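Fructosyl amine: oxygen oxidoreductase (Aspergillus fumigatus, PDB 3DJE) oxidatively deglycates fructosyl amino acids (Amadori products), using FAD as its cofactor and oxygen as electron acceptor. Local coordinates at residues Lys132-Gln140 and Leu250-Phe258. Sequence-based numbering, arbitrary orientation. Where two conformers were deposited one is given.
Sequences KLAPEGVLQ and LYKNIPVIF
Loop 132-140, which follows helix 127-131, packs in the substrate domain against the type II beta turn from Tyr251 to Ile254 and the residues flanking it. Val138 runs past Leu250 and Tyr251 in the opposite direction, touching both. Its CG1 lies 3.6 Å from Tyr251 CD1, where chi1 of 175° turns it opposite the backbone N, while CG2 sits over a face of the same ring, a CH-pi contact offset toward the rim with CG2 4.2 Å from the centroid. This methyl also lies 3.7 Å from Leu250 CG. The phenol OH of Tyr251 bonds to Gln323, whose NE2 also reaches Val138 O, so one amide ties both segments together. At the end of the turn, Ile254 CG2 meets Ala134 CB at 3.6 Å, and next to it Pro255 brings CD to 3.3 Å from Leu133 O. Ile257 CD1 touches two leucine methyls, 3.9 Å from Leu133 CD1 and 4.2 Å from Leu139 CD1; Phe265 adds to this apolar cluster. No hydrogen bond links the two segments. On strand 256-259, Ile257 points toward the loop, whereas Phe258 touches the bound FSA and stacks on Phe264: the in-and-out alternation of a beta strand, here dividing loop packing from the substrate pocket.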
# COMPACT_ATOMS: atom_id res chain seq x y z
N LYS A 132 11.61 15.47 -21.96
CA LYS A 132 10.46 16.08 -22.60
C LYS A 132 9.13 15.69 -21.96
O LYS A 132 8.06 16.14 -22.39
CB LYS A 132 10.44 15.74 -24.10
CG LYS A 132 11.41 16.57 -24.94
CD LYS A 132 11.74 15.88 -26.27
CE LYS A 132 12.81 16.64 -27.08
NZ LYS A 132 12.23 17.62 -28.05
N LEU A 133 9.18 14.83 -20.93
CA LEU A 133 7.95 14.46 -20.21
C LEU A 133 7.43 15.58 -19.31
O LEU A 133 6.32 15.50 -18.76
CB LEU A 133 8.17 13.18 -19.39
CG LEU A 133 8.42 11.89 -20.18
CD1 LEU A 133 8.75 10.74 -19.23
CD2 LEU A 133 7.24 11.55 -21.09
N ALA A 134 8.25 16.61 -19.13
CA ALA A 134 7.92 17.75 -18.29
C ALA A 134 8.44 19.02 -18.94
O ALA A 134 9.31 18.94 -19.82
CB ALA A 134 8.53 17.58 -16.90
N PRO A 135 7.92 20.19 -18.52
CA PRO A 135 8.48 21.45 -19.01
C PRO A 135 9.98 21.57 -18.80
O PRO A 135 10.54 20.97 -17.88
CB PRO A 135 7.74 22.51 -18.18
CG PRO A 135 6.45 21.90 -17.86
CD PRO A 135 6.77 20.42 -17.63
N GLU A 136 10.61 22.38 -19.64
CA GLU A 136 12.04 22.62 -19.52
C GLU A 136 12.36 23.17 -18.14
O GLU A 136 11.70 24.10 -17.66
CB GLU A 136 12.48 23.61 -20.60
CG GLU A 136 13.86 23.32 -21.17
CD GLU A 136 14.14 24.11 -22.43
OE1 GLU A 136 13.18 24.36 -23.21
OE2 GLU A 136 15.31 24.49 -22.64
N GLY A 137 13.35 22.56 -17.49
CA GLY A 137 13.76 22.98 -16.15
C GLY A 137 13.32 22.03 -15.05
O GLY A 137 13.80 22.13 -13.90
N VAL A 138 12.41 21.12 -15.37
CA VAL A 138 11.94 20.14 -14.38
C VAL A 138 12.81 18.87 -14.41
O VAL A 138 13.48 18.56 -13.44
CB VAL A 138 10.45 19.76 -14.56
CG1 VAL A 138 10.07 18.65 -13.58
CG2 VAL A 138 9.54 20.98 -14.35
N LEU A 139 12.79 18.15 -15.52
CA LEU A 139 13.55 16.92 -15.62
C LEU A 139 14.89 17.19 -16.29
O LEU A 139 15.07 16.92 -17.49
CB LEU A 139 12.74 15.84 -16.35
CG LEU A 139 11.43 15.43 -15.66
CD1 LEU A 139 10.64 14.49 -16.58
CD2 LEU A 139 11.66 14.78 -14.28
N GLN A 140 15.82 17.70 -15.50
CA GLN A 140 17.11 18.18 -15.99
C GLN A 140 18.17 17.09 -16.12
O GLN A 140 19.24 17.32 -16.70
CB GLN A 140 17.65 19.27 -15.06
CG GLN A 140 16.80 20.53 -15.02
CD GLN A 140 17.48 21.65 -14.27
OE1 GLN A 140 18.72 21.75 -14.25
NE2 GLN A 140 16.69 22.50 -13.63
N LEU A 250 5.87 25.36 -12.25
CA LEU A 250 6.63 24.63 -13.25
C LEU A 250 6.45 23.10 -13.16
O LEU A 250 6.43 22.39 -14.17
CB LEU A 250 8.10 25.00 -13.12
CG LEU A 250 9.03 24.67 -14.29
CD1 LEU A 250 8.67 25.47 -15.53
CD2 LEU A 250 10.49 24.90 -13.89
N TYR A 251 6.29 22.61 -11.93
CA TYR A 251 6.27 21.18 -11.67
C TYR A 251 4.86 20.61 -11.69
O TYR A 251 4.68 19.39 -11.56
CB TYR A 251 6.93 20.89 -10.32
CG TYR A 251 8.42 21.14 -10.26
CD1 TYR A 251 9.33 20.09 -10.33
CD2 TYR A 251 8.93 22.44 -10.09
CE1 TYR A 251 10.70 20.31 -10.26
CE2 TYR A 251 10.31 22.67 -10.03
CZ TYR A 251 11.18 21.60 -10.11
OH TYR A 251 12.54 21.81 -10.04
N LYS A 252 3.86 21.48 -11.84
CA LYS A 252 2.45 21.05 -11.80
C LYS A 252 2.07 20.13 -12.97
O LYS A 252 2.48 20.36 -14.11
CB LYS A 252 1.51 22.26 -11.75
CG LYS A 252 0.03 21.92 -11.47
CD LYS A 252 -0.86 23.16 -11.39
CE LYS A 252 -2.33 22.80 -11.22
NZ LYS A 252 -2.63 22.29 -9.85
N ASN A 253 1.29 19.10 -12.66
CA ASN A 253 0.68 18.21 -13.67
C ASN A 253 1.63 17.24 -14.38
O ASN A 253 1.22 16.55 -15.31
CB ASN A 253 -0.13 19.01 -14.71
CG ASN A 253 -1.20 19.89 -14.08
OD1 ASN A 253 -2.03 19.42 -13.30
ND2 ASN A 253 -1.20 21.17 -14.45
N ILE A 254 2.89 17.17 -13.94
CA ILE A 254 3.85 16.24 -14.54
C ILE A 254 3.37 14.80 -14.30
O ILE A 254 2.69 14.53 -13.31
CB ILE A 254 5.31 16.42 -14.02
CG1 ILE A 254 5.40 16.22 -12.51
CG2 ILE A 254 5.89 17.78 -14.48
CD1 ILE A 254 6.83 16.08 -11.98
N PRO A 255 3.72 13.89 -15.22
CA PRO A 255 3.33 12.50 -14.99
C PRO A 255 4.11 11.89 -13.84
O PRO A 255 5.14 12.43 -13.44
CB PRO A 255 3.70 11.81 -16.31
CG PRO A 255 4.78 12.65 -16.89
CD PRO A 255 4.44 14.07 -16.50
N VAL A 256 3.62 10.78 -13.30
CA VAL A 256 4.39 10.01 -12.32
C VAL A 256 5.60 9.45 -13.05
O VAL A 256 5.47 8.87 -14.12
CB VAL A 256 3.56 8.86 -11.75
CG1 VAL A 256 4.38 8.05 -10.76
CG2 VAL A 256 2.29 9.41 -11.09
N ILE A 257 6.78 9.64 -12.46
CA ILE A 257 8.05 9.16 -13.03
C ILE A 257 8.51 7.98 -12.17
O ILE A 257 8.77 8.16 -10.99
CB ILE A 257 9.11 10.28 -13.04
CG1 ILE A 257 8.62 11.48 -13.86
CG2 ILE A 257 10.47 9.73 -13.54
CD1 ILE A 257 8.35 11.19 -15.33
N PHE A 258 8.62 6.79 -12.77
CA PHE A 258 8.84 5.57 -12.00
C PHE A 258 9.88 4.70 -12.69
O PHE A 258 9.73 4.37 -13.87
CB PHE A 258 7.49 4.84 -11.89
CG PHE A 258 7.36 3.87 -10.74
CD1 PHE A 258 6.31 4.01 -9.83
CD2 PHE A 258 8.22 2.78 -10.59
CE1 PHE A 258 6.13 3.10 -8.77
CE2 PHE A 258 8.05 1.86 -9.52
CZ PHE A 258 7.00 2.03 -8.61